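Local structure of TonB-dependent siderophore receptor (Pseudomonas aeruginosa 39016, 5NEC) at residues 249-253 / 254-258; 261-264 / 265-269. The protein probably takes up iron-siderophore complexes across the outer membrane in a TonB-dependent manner, as its receptor family does. All blocks are in the same frame, centred on the assembly; numbering follows the deposited sequence.

Contact 1 of 2, residues 249-253 / 254-258; sequences SSDRS and KHNPD
The D258 carboxylate turns back onto S249 and R252, the first and last residues of a type I beta turn in the long, probably extracellular loop between barrel strands 225-238 and 276-291. Each carboxylate oxygen does separate work. OD1 offers its syn lone pair to the S249 hydroxyl, with OG 2.7 Å from D258 OD1. D258 OD2 takes two donors: S249 N, 2.9 Å away on the syn side but 24° out of the carboxylate plane, and R252 NE, which forms a salt bridge at 2.8 Å through the anti lone pair. The guanidinium meets the acid with its edge, the two planes standing 76° apart and the side chains crossing at about a right angle. With R252 CG anti to the backbone N (chi1 -176°), the chain runs past OD2 before bending at chi3 to aim NE at it; NH2 goes on to the A247 carbonyl. Three bonds thus fix the rotation of a buried carboxylate, which would probably stay ionised. From inside the turn, D251 crosses N256 at about a right angle, carboxylate and amide nearly parallel but too far apart to bond. The chain then folds round S253, whose N donates to N256 O at 3.2 Å. Its side chain makes an ST turn: S253 OG accepts H255 N at 3.1 Å and, weakly, N256 N at 3.4 Å.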
# COMPACT_ATOMS: atom_id res chain seq x y z
N SER A 249 0.23 -30.20 11.12
CA SER A 249 -0.45 -31.48 11.22
C SER A 249 0.22 -32.50 10.31
O SER A 249 0.66 -32.18 9.20
CB SER A 249 -1.92 -31.33 10.81
OG SER A 249 -2.50 -30.25 11.50
N SER A 250 0.31 -33.74 10.80
CA SER A 250 0.84 -34.85 10.02
C SER A 250 0.16 -35.03 8.65
O SER A 250 0.83 -35.41 7.70
CB SER A 250 0.73 -36.14 10.82
OG SER A 250 -0.63 -36.36 11.17
N ASP A 251 -1.13 -34.75 8.55
CA ASP A 251 -1.85 -34.91 7.27
C ASP A 251 -2.07 -33.57 6.52
O ASP A 251 -3.04 -33.45 5.79
CB ASP A 251 -3.20 -35.61 7.51
CG ASP A 251 -4.18 -34.74 8.30
OD1 ASP A 251 -3.74 -33.80 9.01
OD2 ASP A 251 -5.41 -35.01 8.19
N ARG A 252 -1.20 -32.58 6.71
CA ARG A 252 -1.40 -31.28 6.08
C ARG A 252 -1.38 -31.42 4.56
O ARG A 252 -0.48 -32.04 4.01
CB ARG A 252 -0.33 -30.28 6.53
CG ARG A 252 -0.56 -28.86 5.97
CD ARG A 252 0.71 -28.04 5.91
NE ARG A 252 0.96 -27.37 7.18
CZ ARG A 252 2.01 -26.58 7.41
NH1 ARG A 252 2.89 -26.35 6.46
NH2 ARG A 252 2.15 -26.01 8.61
N SER A 253 -2.36 -30.83 3.88
CA SER A 253 -2.42 -30.84 2.41
C SER A 253 -3.42 -29.79 1.94
O SER A 253 -4.04 -29.11 2.77
CB SER A 253 -2.84 -32.23 1.89
OG SER A 253 -4.22 -32.49 2.18
N LYS A 254 -3.61 -29.69 0.61
CA LYS A 254 -4.72 -28.93 0.02
C LYS A 254 -6.09 -29.27 0.61
O LYS A 254 -6.98 -28.43 0.70
CB LYS A 254 -4.83 -29.24 -1.47
CG LYS A 254 -3.69 -28.73 -2.33
CD LYS A 254 -3.52 -29.53 -3.62
CE LYS A 254 -4.81 -29.81 -4.36
NZ LYS A 254 -4.59 -31.01 -5.20
N HIS A 255 -6.25 -30.53 1.00
CA HIS A 255 -7.52 -31.04 1.48
C HIS A 255 -7.75 -30.72 2.96
O HIS A 255 -8.88 -30.42 3.35
CB HIS A 255 -7.61 -32.53 1.19
CG HIS A 255 -7.34 -32.86 -0.25
ND1 HIS A 255 -7.96 -32.21 -1.30
CD2 HIS A 255 -6.51 -33.76 -0.81
CE1 HIS A 255 -7.52 -32.69 -2.44
NE2 HIS A 255 -6.65 -33.65 -2.18
N ASN A 256 -6.68 -30.78 3.77
CA ASN A 256 -6.72 -30.38 5.19
C ASN A 256 -5.61 -29.36 5.44
O ASN A 256 -4.53 -29.71 5.94
CB ASN A 256 -6.57 -31.59 6.12
CG ASN A 256 -7.59 -32.65 5.81
OD1 ASN A 256 -8.75 -32.56 6.21
ND2 ASN A 256 -7.18 -33.63 5.03
N PRO A 257 -5.84 -28.10 5.07
CA PRO A 257 -4.81 -27.09 5.24
C PRO A 257 -4.65 -26.67 6.69
O PRO A 257 -5.60 -26.76 7.45
CB PRO A 257 -5.31 -25.93 4.36
CG PRO A 257 -6.79 -26.06 4.40
CD PRO A 257 -7.03 -27.54 4.39
N ASP A 258 -3.47 -26.19 7.06
CA ASP A 258 -3.22 -25.67 8.41
C ASP A 258 -3.40 -24.15 8.57
O ASP A 258 -3.23 -23.40 7.63
CB ASP A 258 -1.82 -26.07 8.90
CG ASP A 258 -1.79 -27.47 9.52
OD1 ASP A 258 -2.68 -27.81 10.35
OD2 ASP A 258 -0.83 -28.22 9.22

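Contact 2 of 2, residues 261-264 / 265-269; sequences VNVD and RGNFY
V263 packs against N267 and Y269 across a type I beta turn running from D264 to N267, a tight reversal within the long loop that leads to barrel strand 276-291. One backbone hydrogen bond closes the turn, N267 N donating to D264 O at 3.3 Å. The N-H approaches from above the carbonyl plane, 55° out of it, while R265 and G266 form the corner.

Van der Waals contacts join the two arms. The N267 amide comes obliquely at V263, its nitrogen leading: ND2 lies 3.4 Å from V263 CB and 3.5 Å from V263 CG2. Because N267 CG stands anti to its own carbonyl carbon (chi1 -79°), the amide is carried back toward the first arm, and its oxygen lies by D264, with N267 OD1 3.5 Å from D264 CB. Y269 arrives from the direction opposite to V263 and presents only its phenolic end, OH resting 3.7 Å from V263 CG2 and 3.9 Å from V263 CG1.

Polar bonds to the surroundings hold the same groups. N267 ND2 is hydrogen-bonded to the E407 carbonyl and Y269 OH to that of L406, just after the short strand 403-405. At the corner, the R265 carbonyl accepts from Q719 NE2.

Chemically, the valine side chain can therefore supply shape alone: the buried amide nitrogen and hydroxyl that touch its methyls find their polar partners in neighbouring backbone, so a hydrophobic side chain can lie against them without leaving either unsatisfied.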
# COMPACT_ATOMS: atom_id res chain seq x y z
N VAL A 261 -1.53 -21.56 15.01
CA VAL A 261 -1.79 -22.15 16.34
C VAL A 261 -2.61 -21.19 17.21
O VAL A 261 -2.57 -19.99 17.01
CB VAL A 261 -0.51 -22.58 17.07
CG1 VAL A 261 0.21 -23.66 16.28
CG2 VAL A 261 0.41 -21.40 17.35
N ASN A 262 -3.37 -21.74 18.15
CA ASN A 262 -4.13 -20.97 19.11
C ASN A 262 -3.35 -20.90 20.43
O ASN A 262 -3.28 -21.87 21.17
CB ASN A 262 -5.52 -21.56 19.30
CG ASN A 262 -6.43 -20.66 20.12
OD1 ASN A 262 -6.48 -19.44 19.93
ND2 ASN A 262 -7.16 -21.27 21.06
N VAL A 263 -2.75 -19.75 20.69
CA VAL A 263 -1.97 -19.48 21.88
C VAL A 263 -2.44 -18.15 22.46
O VAL A 263 -3.32 -17.50 21.90
CB VAL A 263 -0.45 -19.42 21.56
CG1 VAL A 263 0.07 -20.79 21.10
CG2 VAL A 263 -0.12 -18.34 20.53
N ASP A 264 -1.90 -17.73 23.59
CA ASP A 264 -2.32 -16.47 24.19
C ASP A 264 -2.11 -15.32 23.19
O ASP A 264 -1.18 -15.34 22.37
CB ASP A 264 -1.57 -16.20 25.49
CG ASP A 264 -2.06 -17.09 26.64
OD1 ASP A 264 -3.02 -17.90 26.46
OD2 ASP A 264 -1.50 -16.97 27.75
N ARG A 265 -3.00 -14.34 23.25
CA ARG A 265 -3.04 -13.25 22.28
C ARG A 265 -1.69 -12.54 22.09
O ARG A 265 -1.27 -12.30 20.97
CB ARG A 265 -4.11 -12.25 22.68
CG ARG A 265 -4.41 -11.18 21.63
CD ARG A 265 -5.14 -9.98 22.25
NE ARG A 265 -6.49 -10.34 22.61
CZ ARG A 265 -7.52 -10.42 21.76
NH1 ARG A 265 -7.39 -10.15 20.44
NH2 ARG A 265 -8.71 -10.78 22.24
N GLY A 266 -1.00 -12.25 23.21
CA GLY A 266 0.22 -11.45 23.24
C GLY A 266 1.52 -12.16 22.88
O GLY A 266 2.55 -11.49 22.72
N ASN A 267 1.50 -13.49 22.73
CA ASN A 267 2.73 -14.25 22.52
C ASN A 267 3.61 -13.66 21.39
O ASN A 267 3.17 -13.53 20.24
CB ASN A 267 2.43 -15.70 22.17
CG ASN A 267 2.07 -16.56 23.38
OD1 ASN A 267 1.77 -16.05 24.45
ND2 ASN A 267 2.12 -17.87 23.20
N PHE A 268 4.84 -13.36 21.76
CA PHE A 268 5.88 -12.89 20.87
C PHE A 268 7.08 -13.85 20.98
O PHE A 268 7.63 -14.07 22.07
CB PHE A 268 6.23 -11.44 21.28
CG PHE A 268 7.42 -10.85 20.59
CD1 PHE A 268 7.51 -10.86 19.20
CD2 PHE A 268 8.45 -10.28 21.32
CE1 PHE A 268 8.62 -10.33 18.56
CE2 PHE A 268 9.56 -9.75 20.68
CZ PHE A 268 9.64 -9.77 19.30
N TYR A 269 7.48 -14.44 19.87
CA TYR A 269 8.57 -15.43 19.85
C TYR A 269 9.96 -14.83 19.57
O TYR A 269 10.96 -15.54 19.60
CB TYR A 269 8.24 -16.57 18.86
CG TYR A 269 6.97 -17.26 19.30
CD1 TYR A 269 6.98 -18.18 20.37
CD2 TYR A 269 5.74 -16.91 18.75
CE1 TYR A 269 5.82 -18.78 20.82
CE2 TYR A 269 4.57 -17.51 19.20
CZ TYR A 269 4.63 -18.44 20.23
OH TYR A 269 3.49 -19.02 20.67

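How the contacts relate
Running from the N terminus, the chain leaves barrel strand 225-238, passes the short strand 244-245 and enters contact 1, which folds 249-258 back on itself; after two intervening residues it enters contact 2, which reverses the same loop at 264-267 before strand 276-291 begins. The two bends lie in series, neither enclosing nor crossing the other, and their centres are about 21 Å apart with no further touch between them. They fasten one loop to different neighbours. Contact 1 lies against the chain entering strand 674-688, through backbone bonds of D258 to T672 and Y674. Contact 2 ties the link between strands 187-200 and 206-219, through R203 and D204, to the end of strand 716-719.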